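Local coordinates for 50S ribosomal protein L16 arginine hydroxylase (Escherichia coli, PDB 4CCL), which catalyses the iron- and 2-oxoglutarate-dependent 3-hydroxylation of an arginine in ribosomal protein uL16, and works as a homodimer, at the manganese (II) ion site and the interface of chains A and B. Coordinates in Å, arbitrary orientation; residue numbers count along the deposited sequence, not the author numbering. Chains: chain A/B, 50S ribosomal protein L16 arginine hydroxylase.

Contact 1: the manganese (II) ion site. Residues chain A 123, 125, 127, 131, 185, 187. With MN (manganese (II) ion), chain C.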
ATOM      1  N   GLY A 123     -22.270 -25.494   9.497  1.00103.35           N
ATOM      2  CA  GLY A 123     -22.959 -25.270   8.236  1.00101.16           C
ATOM      3  C   GLY A 123     -22.001 -25.382   7.064  1.00 99.91           C
ATOM      4  O   GLY A 123     -20.787 -25.438   7.265  1.00 94.38           O
ATOM      5  N   HIS A 125     -19.707 -24.280   4.910  1.00107.32           N
ATOM      6  CA  HIS A 125     -18.822 -23.151   4.641  1.00109.78           C
ATOM      7  C   HIS A 125     -17.778 -23.452   3.569  1.00107.10           C
ATOM      8  O   HIS A 125     -17.804 -24.509   2.937  1.00104.82           O
ATOM      9  CB  HIS A 125     -18.146 -22.657   5.926  1.00110.01           C
ATOM     10  CG  HIS A 125     -17.161 -23.625   6.510  1.00106.52           C
ATOM     11  ND1 HIS A 125     -17.509 -24.897   6.896  1.00106.19           N
ATOM     12  CD2 HIS A 125     -15.841 -23.486   6.787  1.00104.32           C
ATOM     13  CE1 HIS A 125     -16.439 -25.513   7.384  1.00101.79           C
ATOM     14  NE2 HIS A 125     -15.422 -24.681   7.327  1.00100.84           N
ATOM     15  N   ASP A 127     -13.422 -22.407   2.370  1.00 92.95           N
ATOM     16  CA  ASP A 127     -12.147 -21.807   2.759  1.00 85.46           C
ATOM     17  C   ASP A 127     -11.228 -21.619   1.560  1.00 81.85           C
ATOM     18  O   ASP A 127     -11.348 -22.325   0.560  1.00 85.18           O
ATOM     19  CB  ASP A 127     -11.433 -22.682   3.793  1.00 84.22           C
ATOM     20  CG  ASP A 127     -12.301 -22.995   4.993  1.00 94.06           C
ATOM     21  OD1 ASP A 127     -13.044 -22.098   5.445  1.00 96.41           O
ATOM     22  OD2 ASP A 127     -12.239 -24.143   5.481  1.00 96.41           O
ATOM     23  N   VAL A 131      -6.826 -27.605   4.840  1.00 60.32           N
ATOM     24  CA  VAL A 131      -7.085 -28.008   6.220  1.00 57.63           C
ATOM     25  C   VAL A 131      -7.106 -29.531   6.393  1.00 62.98           C
ATOM     26  O   VAL A 131      -7.572 -30.265   5.517  1.00 66.21           O
ATOM     27  CB  VAL A 131      -8.400 -27.376   6.760  1.00 59.28           C
ATOM     28  CG1 VAL A 131      -9.612 -27.939   6.030  1.00 57.81           C
ATOM     29  CG2 VAL A 131      -8.525 -27.572   8.269  1.00 55.37           C
ATOM     30  N   PHE A 185     -13.058 -26.216  -2.056  1.00 75.06           N
ATOM     31  CA  PHE A 185     -14.049 -27.281  -1.945  1.00 76.86           C
ATOM     32  C   PHE A 185     -15.036 -27.027  -0.811  1.00 78.78           C
ATOM     33  O   PHE A 185     -14.653 -27.016   0.359  1.00 80.88           O
ATOM     34  CB  PHE A 185     -13.365 -28.634  -1.746  1.00 66.67           C
ATOM     35  CG  PHE A 185     -12.572 -29.092  -2.934  1.00 75.78           C
ATOM     36  CD1 PHE A 185     -11.320 -28.561  -3.197  1.00 74.56           C
ATOM     37  CD2 PHE A 185     -13.080 -30.053  -3.788  1.00 76.35           C
ATOM     38  CE1 PHE A 185     -10.591 -28.981  -4.290  1.00 72.58           C
ATOM     39  CE2 PHE A 185     -12.357 -30.479  -4.882  1.00 79.01           C
ATOM     40  CZ  PHE A 185     -11.110 -29.943  -5.134  1.00 75.89           C
ATOM     41  N   HIS A 187     -17.653 -27.636   2.021  1.00 80.84           N
ATOM     42  CA  HIS A 187     -17.753 -28.758   2.942  1.00 84.63           C
ATOM     43  C   HIS A 187     -18.625 -28.441   4.146  1.00 93.22           C
ATOM     44  O   HIS A 187     -18.706 -27.294   4.585  1.00 98.17           O
ATOM     45  CB  HIS A 187     -16.363 -29.206   3.398  1.00 81.47           C
ATOM     46  CG  HIS A 187     -15.534 -28.105   3.991  1.00 79.35           C
ATOM     47  ND1 HIS A 187     -14.675 -27.336   3.233  1.00 82.24           N
ATOM     48  CD2 HIS A 187     -15.431 -27.654   5.257  1.00 79.92           C
ATOM     49  CE1 HIS A 187     -14.080 -26.455   4.015  1.00 83.44           C
ATOM     50  NE2 HIS A 187     -14.518 -26.621   5.249  1.00 81.24           N
TER
HETATM   51 MN    MN C1373     -13.426 -25.378   6.763  0.50104.90          MN
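One face of the imidazole of A:His125 is approached near its rim by CE1 of A:His187, while the ring of A:His187 has the backbone carbonyl O of A:His125 above its centre. At the edge of the A:His187 ring, in its plane, lie carboxylate OD2 of A:Asp127 and the carbonyl O of A:Phe185. The manganese ion, partly occupied, sits in the facial-triad site of a JmjC oxygenase, in place of the catalytic Fe(II). NE2 of A:His125 and NE2 of A:His187 each bind MN at 2.2 Å. OD2 of A:Asp127 binds MN at 2.1 Å. The carboxylate binds through that one oxygen, since OD1 of A:Asp127 stays 3.6 Å from MN. The two histidine nitrogens subtend 85° at the metal. Both histidines put CG in the crowded position between backbone N and carbonyl carbon (chi1 68° and 55°), whereas A:Asp127 sends CG anti to its carbonyl carbon. Other ligands, such as water, may be unseen; 2-oxoglutarate would join the metal during turnover. A:Val131 flanks the site with methyl CG1. In the second shell, ND1 of A:His187 donates to O of A:Phe185 at 2.9 Å, nearly along the C=O axis, which helps fix the ring's rotation, with NE2 turned to the metal.

Contact 2: the interface of chains A and B. Residues chain A 13, 17-19, 104, 107; chain B 229-231, 233.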
ATOM      1  N   LEU A  13       1.332 -35.962  -1.324  1.00 60.44           N
ATOM      2  CA  LEU A  13       1.841 -34.736  -1.924  1.00 60.43           C
ATOM      3  C   LEU A  13       1.727 -34.780  -3.447  1.00 65.25           C
ATOM      4  O   LEU A  13       1.445 -33.766  -4.085  1.00 70.64           O
ATOM      5  CB  LEU A  13       3.292 -34.500  -1.497  1.00 57.50           C
ATOM      6  CG  LEU A  13       3.526 -34.321   0.005  1.00 58.33           C
ATOM      7  CD1 LEU A  13       5.013 -34.267   0.313  1.00 53.16           C
ATOM      8  CD2 LEU A  13       2.827 -33.070   0.513  1.00 55.44           C
ATOM      9  N   TRP A  17      -2.266 -33.179  -2.315  1.00 53.39           N
ATOM     10  CA  TRP A  17      -2.038 -31.854  -1.747  1.00 60.13           C
ATOM     11  C   TRP A  17      -2.278 -30.742  -2.761  1.00 60.20           C
ATOM     12  O   TRP A  17      -1.722 -30.753  -3.861  1.00 61.10           O
ATOM     13  CB  TRP A  17      -0.607 -31.754  -1.223  1.00 51.65           C
ATOM     14  CG  TRP A  17      -0.218 -30.377  -0.823  1.00 56.04           C
ATOM     15  CD1 TRP A  17       0.543 -29.500  -1.536  1.00 50.40           C
ATOM     16  CD2 TRP A  17      -0.574 -29.710   0.390  1.00 50.25           C
ATOM     17  NE1 TRP A  17       0.689 -28.327  -0.839  1.00 61.41           N
ATOM     18  CE2 TRP A  17       0.010 -28.428   0.346  1.00 49.63           C
ATOM     19  CE3 TRP A  17      -1.330 -30.069   1.510  1.00 50.48           C
ATOM     20  CZ2 TRP A  17      -0.137 -27.507   1.377  1.00 49.26           C
ATOM     21  CZ3 TRP A  17      -1.475 -29.153   2.533  1.00 53.85           C
ATOM     22  CH2 TRP A  17      -0.881 -27.886   2.459  1.00 54.70           C
ATOM     23  N   GLN A  18      -3.128 -29.795  -2.369  1.00 51.97           N
ATOM     24  CA  GLN A  18      -3.517 -28.668  -3.213  1.00 55.63           C
ATOM     25  C   GLN A  18      -4.150 -29.095  -4.538  1.00 61.92           C
ATOM     26  O   GLN A  18      -4.113 -28.354  -5.520  1.00 65.09           O
ATOM     27  CB  GLN A  18      -2.325 -27.742  -3.457  1.00 51.46           C
ATOM     28  CG  GLN A  18      -1.988 -26.854  -2.278  1.00 56.40           C
ATOM     29  CD  GLN A  18      -2.535 -25.451  -2.444  1.00 58.88           C
ATOM     30  OE1 GLN A  18      -2.271 -24.788  -3.445  1.00 60.95           O
ATOM     31  NE2 GLN A  18      -3.310 -24.997  -1.467  1.00 55.77           N
ATOM     32  N   LYS A  19      -4.725 -30.294  -4.559  1.00 63.47           N
ATOM     33  CA  LYS A  19      -5.402 -30.796  -5.750  1.00 65.22           C
ATOM     34  C   LYS A  19      -6.787 -31.351  -5.436  1.00 68.13           C
ATOM     35  O   LYS A  19      -7.801 -30.779  -5.836  1.00 76.71           O
ATOM     36  CB  LYS A  19      -4.555 -31.869  -6.438  1.00 62.36           C
ATOM     37  CG  LYS A  19      -3.177 -31.394  -6.863  1.00 59.90           C
ATOM     38  CD  LYS A  19      -2.374 -32.519  -7.487  1.00 61.82           C
ATOM     39  CE  LYS A  19      -0.884 -32.295  -7.284  1.00 65.06           C
ATOM     40  NZ  LYS A  19      -0.537 -32.270  -5.832  1.00 58.23           N
ATOM     41  N   PRO A 104       5.782 -27.609   4.850  1.00 59.16           N
ATOM     42  CA  PRO A 104       6.561 -26.441   5.285  1.00 53.07           C
ATOM     43  C   PRO A 104       5.959 -25.665   6.462  1.00 54.89           C
ATOM     44  O   PRO A 104       4.751 -25.425   6.510  1.00 59.14           O
ATOM     45  CB  PRO A 104       6.590 -25.560   4.032  1.00 57.90           C
ATOM     46  CG  PRO A 104       5.416 -26.019   3.212  1.00 57.93           C
ATOM     47  CD  PRO A 104       5.355 -27.487   3.445  1.00 53.72           C
ATOM     48  N   ARG A 107       3.951 -22.455   5.589  1.00 65.92           N
ATOM     49  CA  ARG A 107       2.590 -22.620   5.085  1.00 49.89           C
ATOM     50  C   ARG A 107       1.585 -23.081   6.141  1.00 56.31           C
ATOM     51  O   ARG A 107       0.378 -22.962   5.941  1.00 52.15           O
ATOM     52  CB  ARG A 107       2.581 -23.589   3.903  1.00 49.12           C
ATOM     53  CG  ARG A 107       3.261 -23.047   2.664  1.00 53.61           C
ATOM     54  CD  ARG A 107       2.281 -22.317   1.765  1.00 50.70           C
ATOM     55  NE  ARG A 107       1.401 -23.235   1.042  1.00 48.66           N
ATOM     56  CZ  ARG A 107       0.119 -23.432   1.333  1.00 52.32           C
ATOM     57  NH1 ARG A 107      -0.448 -22.772   2.334  1.00 54.47           N
ATOM     58  NH2 ARG A 107      -0.603 -24.284   0.618  1.00 55.20           N
TER
ATOM     59  N   SER B 229      -0.127 -20.873  -4.419  1.00 63.69           N
ATOM     60  CA  SER B 229      -0.512 -22.279  -4.478  1.00 63.48           C
ATOM     61  C   SER B 229       0.689 -23.166  -4.781  1.00 66.45           C
ATOM     62  O   SER B 229       1.541 -22.812  -5.598  1.00 70.47           O
ATOM     63  CB  SER B 229      -1.603 -22.493  -5.527  1.00 64.71           C
ATOM     64  OG  SER B 229      -1.088 -22.328  -6.836  1.00 69.83           O
ATOM     65  N   ASP B 230       0.758 -24.314  -4.114  1.00 63.99           N
ATOM     66  CA  ASP B 230       1.907 -25.204  -4.252  1.00 65.64           C
ATOM     67  C   ASP B 230       1.542 -26.691  -4.265  1.00 64.79           C
ATOM     68  O   ASP B 230       1.880 -27.419  -3.335  1.00 65.61           O
ATOM     69  CB  ASP B 230       2.920 -24.916  -3.142  1.00 66.09           C
ATOM     70  CG  ASP B 230       2.283 -24.882  -1.765  1.00 66.66           C
ATOM     71  OD1 ASP B 230       1.041 -24.998  -1.678  1.00 64.17           O
ATOM     72  OD2 ASP B 230       3.021 -24.726  -0.770  1.00 66.85           O
ATOM     73  N   PRO B 231       0.861 -27.149  -5.327  1.00 63.40           N
ATOM     74  CA  PRO B 231       0.527 -28.575  -5.446  1.00 68.98           C
ATOM     75  C   PRO B 231       1.794 -29.400  -5.631  1.00 73.65           C
ATOM     76  O   PRO B 231       1.855 -30.584  -5.306  1.00 76.43           O
ATOM     77  CB  PRO B 231      -0.321 -28.627  -6.719  1.00 66.31           C
ATOM     78  CG  PRO B 231       0.140 -27.452  -7.527  1.00 60.78           C
ATOM     79  CD  PRO B 231       0.458 -26.382  -6.520  1.00 59.53           C
ATOM     80  N   VAL B 233       4.653 -28.651  -4.164  1.00 79.27           N
ATOM     81  CA  VAL B 233       5.465 -28.003  -3.134  1.00 73.41           C
ATOM     82  C   VAL B 233       6.753 -28.757  -2.830  1.00 68.25           C
ATOM     83  O   VAL B 233       6.740 -29.955  -2.542  1.00 68.94           O
ATOM     84  CB  VAL B 233       4.650 -27.862  -1.813  1.00 65.93           C
ATOM     85  CG1 VAL B 233       3.948 -29.172  -1.453  1.00 61.80           C
ATOM     86  CG2 VAL B 233       5.529 -27.392  -0.662  1.00 59.51           C
TER
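A loop segment of chain B, residues B:Ser229 to B:Val233, lies against the JmjC-bearing part of chain A, meeting the turn after helix 9-15 and the stretch leading into strand 108-116. B:Asp230 is its main polar anchor. A:Arg107, bent at chi2 and chi3, meets the carboxylate tip to tip and side-on: NE reaches OD2 of B:Asp230 at 2.9 Å in a salt bridge, and NH2 reaches OD1 of B:Asp230 at 2.9 Å. OD1 offers its syn lone pair, but OD2 is met from above the carboxylate plane, and the guanidinium and carboxylate planes stand 36° apart. The backbone of B:Asp230 is read as well, its N donating to amide OE1 of A:Gln18 at 3.1 Å from above the amide plane. CG of A:Gln18 lies over the rim of one face of the A:Trp17 indole, and CG1 of B:Val233 packs on CD1 of A:Trp17 at 3.4 Å, the side chains crossing at about a right angle. A:Lys19 runs extended and then bends at chi4 (61°), bringing NZ among three carbonyl oxygens. Within chain A, NZ of A:Lys19 bonds O of A:Trp17 at 2.8 Å and O of A:Leu13 at 3.0 Å; across the interface, NZ of A:Lys19 donates to O of B:Pro231 at 3.0 Å, from above that carbonyl's plane.

Contact 3: the interface of chains A and B. Residues chain A 210-211, 214, 255, 258-259, 264; chain B 211, 250-251, 254-255, 258.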
ATOM      1  N   LEU A 210       0.569  -9.253  -0.311  1.00 55.36           N
ATOM      2  CA  LEU A 210       1.982  -9.057  -0.610  1.00 62.72           C
ATOM      3  C   LEU A 210       2.256  -7.603  -0.987  1.00 62.15           C
ATOM      4  O   LEU A 210       3.182  -6.979  -0.463  1.00 57.20           O
ATOM      5  CB  LEU A 210       2.427  -9.982  -1.748  1.00 55.50           C
ATOM      6  CG  LEU A 210       2.403 -11.487  -1.471  1.00 56.29           C
ATOM      7  CD1 LEU A 210       2.709 -12.274  -2.735  1.00 56.96           C
ATOM      8  CD2 LEU A 210       3.386 -11.842  -0.369  1.00 60.41           C
ATOM      9  N   ILE A 211       1.442  -7.067  -1.890  1.00 58.25           N
ATOM     10  CA  ILE A 211       1.646  -5.708  -2.378  1.00 55.57           C
ATOM     11  C   ILE A 211       1.389  -4.651  -1.293  1.00 53.37           C
ATOM     12  O   ILE A 211       2.135  -3.675  -1.183  1.00 59.51           O
ATOM     13  CB  ILE A 211       0.833  -5.431  -3.676  1.00 72.59           C
ATOM     14  CG1 ILE A 211       1.496  -4.332  -4.504  1.00 75.87           C
ATOM     15  CG2 ILE A 211      -0.618  -5.083  -3.381  1.00 70.98           C
ATOM     16  CD1 ILE A 211       2.906  -4.668  -4.940  1.00 80.49           C
ATOM     17  N   PHE A 214       4.313  -5.064   1.434  1.00 53.96           N
ATOM     18  CA  PHE A 214       5.556  -4.531   0.889  1.00 61.62           C
ATOM     19  C   PHE A 214       5.504  -3.015   0.725  1.00 61.84           C
ATOM     20  O   PHE A 214       6.502  -2.339   0.954  1.00 63.28           O
ATOM     21  CB  PHE A 214       5.930  -5.196  -0.438  1.00 53.66           C
ATOM     22  CG  PHE A 214       7.275  -4.771  -0.967  1.00 56.48           C
ATOM     23  CD1 PHE A 214       8.439  -5.147  -0.316  1.00 65.08           C
ATOM     24  CD2 PHE A 214       7.376  -4.002  -2.115  1.00 56.65           C
ATOM     25  CE1 PHE A 214       9.676  -4.760  -0.798  1.00 69.95           C
ATOM     26  CE2 PHE A 214       8.610  -3.614  -2.601  1.00 58.34           C
ATOM     27  CZ  PHE A 214       9.761  -3.994  -1.943  1.00 53.95           C
ATOM     28  N   LEU A 255       9.059  -2.181 -10.621  1.00 56.62           N
ATOM     29  CA  LEU A 255       9.616  -3.525 -10.751  1.00 56.71           C
ATOM     30  C   LEU A 255      11.046  -3.577 -10.229  1.00 61.73           C
ATOM     31  O   LEU A 255      11.456  -4.562  -9.614  1.00 72.66           O
ATOM     32  CB  LEU A 255       9.584  -3.980 -12.211  1.00 59.44           C
ATOM     33  CG  LEU A 255       8.227  -3.944 -12.912  1.00 67.36           C
ATOM     34  CD1 LEU A 255       8.354  -4.428 -14.348  1.00 67.20           C
ATOM     35  CD2 LEU A 255       7.203  -4.770 -12.151  1.00 68.17           C
ATOM     36  N   ILE A 258      10.997  -3.663  -6.485  1.00 59.07           N
ATOM     37  CA  ILE A 258      10.599  -4.992  -6.027  1.00 59.17           C
ATOM     38  C   ILE A 258      11.715  -6.030  -6.184  1.00 67.10           C
ATOM     39  O   ILE A 258      11.913  -6.880  -5.312  1.00 76.42           O
ATOM     40  CB  ILE A 258       9.324  -5.467  -6.745  1.00 63.40           C
ATOM     41  CG1 ILE A 258       8.177  -4.500  -6.444  1.00 65.42           C
ATOM     42  CG2 ILE A 258       8.968  -6.891  -6.341  1.00 55.19           C
ATOM     43  CD1 ILE A 258       6.852  -4.939  -6.973  1.00 64.82           C
ATOM     44  N   ASN A 259      12.465  -5.929  -7.276  1.00 70.30           N
ATOM     45  CA  ASN A 259      13.511  -6.900  -7.578  1.00 64.98           C
ATOM     46  C   ASN A 259      14.828  -6.637  -6.854  1.00 66.34           C
ATOM     47  O   ASN A 259      15.772  -7.415  -6.985  1.00 71.68           O
ATOM     48  CB  ASN A 259      13.732  -6.999  -9.089  1.00 65.15           C
ATOM     49  CG  ASN A 259      12.550  -7.625  -9.807  1.00 68.20           C
ATOM     50  OD1 ASN A 259      11.776  -8.371  -9.211  1.00 71.91           O
ATOM     51  ND2 ASN A 259      12.404  -7.322 -11.091  1.00 67.91           N
ATOM     52  N   PHE A 264      12.977  -6.891  -0.265  1.00 86.80           N
ATOM     53  CA  PHE A 264      11.865  -7.832  -0.358  1.00 81.69           C
ATOM     54  C   PHE A 264      12.067  -9.020   0.573  1.00 81.55           C
ATOM     55  O   PHE A 264      11.135  -9.451   1.263  1.00 77.17           O
ATOM     56  CB  PHE A 264      11.677  -8.339  -1.787  1.00 82.12           C
ATOM     57  CG  PHE A 264      10.601  -9.373  -1.911  1.00 85.18           C
ATOM     58  CD1 PHE A 264       9.291  -9.043  -1.633  1.00 85.21           C
ATOM     59  CD2 PHE A 264      10.896 -10.674  -2.283  1.00 87.10           C
ATOM     60  CE1 PHE A 264       8.301  -9.978  -1.731  1.00 83.48           C
ATOM     61  CE2 PHE A 264       9.894 -11.620  -2.384  1.00 84.62           C
ATOM     62  CZ  PHE A 264       8.594 -11.265  -2.108  1.00 82.36           C
TER
ATOM     63  N   ILE B 211       4.246   2.699  -5.980  1.00 60.30           N
ATOM     64  CA  ILE B 211       3.899   1.439  -5.331  1.00 66.92           C
ATOM     65  C   ILE B 211       2.839   1.594  -4.225  1.00 60.50           C
ATOM     66  O   ILE B 211       1.945   0.751  -4.101  1.00 59.65           O
ATOM     67  CB  ILE B 211       5.166   0.691  -4.837  1.00 57.43           C
ATOM     68  CG1 ILE B 211       4.873  -0.794  -4.593  1.00 66.63           C
ATOM     69  CG2 ILE B 211       5.763   1.374  -3.612  1.00 60.42           C
ATOM     70  CD1 ILE B 211       6.124  -1.648  -4.468  1.00 78.31           C
ATOM     71  N   LEU B 250       6.412 -16.059  -5.101  1.00 55.99           N
ATOM     72  CA  LEU B 250       5.744 -14.996  -4.355  1.00 64.71           C
ATOM     73  C   LEU B 250       5.918 -13.617  -4.993  1.00 64.54           C
ATOM     74  O   LEU B 250       4.940 -12.897  -5.195  1.00 60.90           O
ATOM     75  CB  LEU B 250       6.240 -14.977  -2.908  1.00 57.97           C
ATOM     76  CG  LEU B 250       5.766 -16.128  -2.018  1.00 57.68           C
ATOM     77  CD1 LEU B 250       6.707 -16.324  -0.839  1.00 54.59           C
ATOM     78  CD2 LEU B 250       4.343 -15.886  -1.533  1.00 57.01           C
ATOM     79  N   ARG B 251       7.158 -13.252  -5.311  1.00 65.09           N
ATOM     80  CA  ARG B 251       7.430 -11.972  -5.963  1.00 66.85           C
ATOM     81  C   ARG B 251       6.862 -11.929  -7.381  1.00 70.61           C
ATOM     82  O   ARG B 251       6.361 -10.890  -7.847  1.00 73.13           O
ATOM     83  CB  ARG B 251       8.934 -11.677  -5.966  1.00 69.02           C
ATOM     84  CG  ARG B 251       9.471 -11.132  -7.276  1.00 76.22           C
ATOM     85  CD  ARG B 251      10.817 -10.465  -7.073  1.00 81.04           C
ATOM     86  NE  ARG B 251      11.651 -11.176  -6.109  1.00 82.38           N
ATOM     87  CZ  ARG B 251      12.485 -12.161  -6.422  1.00 86.36           C
ATOM     88  NH1 ARG B 251      12.600 -12.564  -7.679  1.00 83.93           N
ATOM     89  NH2 ARG B 251      13.203 -12.743  -5.470  1.00 87.51           N
HETATM   90  N   MSE B 254       3.468 -10.556  -7.538  1.00 67.80           N
HETATM   91  CA  MSE B 254       3.388  -9.097  -7.541  1.00 70.06           C
HETATM   92  C   MSE B 254       3.748  -8.494  -8.894  1.00 68.09           C
HETATM   93  O   MSE B 254       3.032  -7.622  -9.403  1.00 67.80           O
HETATM   94  CB  MSE B 254       4.280  -8.496  -6.456  1.00 76.44           C
HETATM   95  CG  MSE B 254       3.584  -8.232  -5.136  1.00 87.58           C
HETATM   96 SE   MSE B 254       4.889  -7.819  -3.750  1.00104.66          SE
HETATM   97  CE  MSE B 254       6.132  -9.263  -4.132  1.00 53.75           C
ATOM     98  N   LEU B 255       4.858  -8.952  -9.470  1.00 65.33           N
ATOM     99  CA  LEU B 255       5.270  -8.468 -10.787  1.00 65.90           C
ATOM    100  C   LEU B 255       4.167  -8.699 -11.824  1.00 66.50           C
ATOM    101  O   LEU B 255       3.794  -7.789 -12.584  1.00 77.05           O
ATOM    102  CB  LEU B 255       6.563  -9.150 -11.231  1.00 66.88           C
ATOM    103  CG  LEU B 255       7.759  -9.061 -10.281  1.00 64.97           C
ATOM    104  CD1 LEU B 255       8.979  -9.719 -10.906  1.00 57.42           C
ATOM    105  CD2 LEU B 255       8.057  -7.619  -9.916  1.00 63.25           C
ATOM    106  N   ILE B 258       1.264  -6.332 -11.330  1.00 65.44           N
ATOM    107  CA  ILE B 258       1.668  -5.025 -11.833  1.00 62.03           C
ATOM    108  C   ILE B 258       1.582  -4.965 -13.360  1.00 68.13           C
ATOM    109  O   ILE B 258       1.190  -3.942 -13.933  1.00 62.34           O
ATOM    110  CB  ILE B 258       3.088  -4.665 -11.353  1.00 61.35           C
ATOM    111  CG1 ILE B 258       3.037  -4.214  -9.892  1.00 64.15           C
ATOM    112  CG2 ILE B 258       3.703  -3.588 -12.230  1.00 55.34           C
ATOM    113  CD1 ILE B 258       4.377  -4.156  -9.233  1.00 54.08           C
TER
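Selenomethionine B:Met254, A:Ile258 and B:Arg251 bury the most surface here, where helices 207-220, 244-259 and 261-272 of chain A meet helices 207-220 and 244-258 of chain B. B:Met254 runs nearly straight through chi2 (168°), then turns at chi3 (-46°). The side chain crosses that of A:Ile211 obliquely, CG of B:Met254 lying 3.6 Å from CD1 of A:Ile211, while SE of B:Met254 lies 3.8 Å from CB of A:Leu210. The terminal methyl continues to the ring of A:Phe264, with CE of B:Met254 nearest CE1. B:Arg251 lies across the same face, toward the CE2/CD2 rim, with CE2 of A:Phe264 3.7 Å from CB of B:Arg251; the arginine lays its stem, CB through NE, along the ring.

A:Ile258 occupies the middle of the patch. CD1 of A:Ile258 touches CD1 of B:Ile258, methyl to methyl, at 3.4 Å, a contact between equivalent residues near the two-fold axis. A:Ile258 and B:Leu255 slide past each other in opposite directions, CG2 of the isoleucine lying 3.8 Å from CD2 of the leucine. The CD2 methyls of A:Leu255 and B:Leu255 also meet, the side chains crossing obliquely. CD1 of B:Ile211 reaches A:Phe214 at CD2, 3.6 Å away, with the side chains at about a right angle. No hydrogen bond crosses this patch; its apolar helix faces contribute to the homodimer interface.

The C-alpha centres of contact 1 and contact 2 are about 17 Å apart, those of contact 2 and contact 3 about 22 Å, and those of contact 1 and contact 3 about 30 Å. No residue is common to them. Contacts 2 and 3 belong to one two-fold interface: chain B's segment 229-233, between its helices 207-220 and 244-258, reaches chain A in contact 2, while those two helices pack in contact 3. Contact 1 draws its seen protein ligands from chain A. Dimerisation therefore places a partner segment near each metal-bearing domain, and may help set that domain's position, without supplying a seen metal ligand.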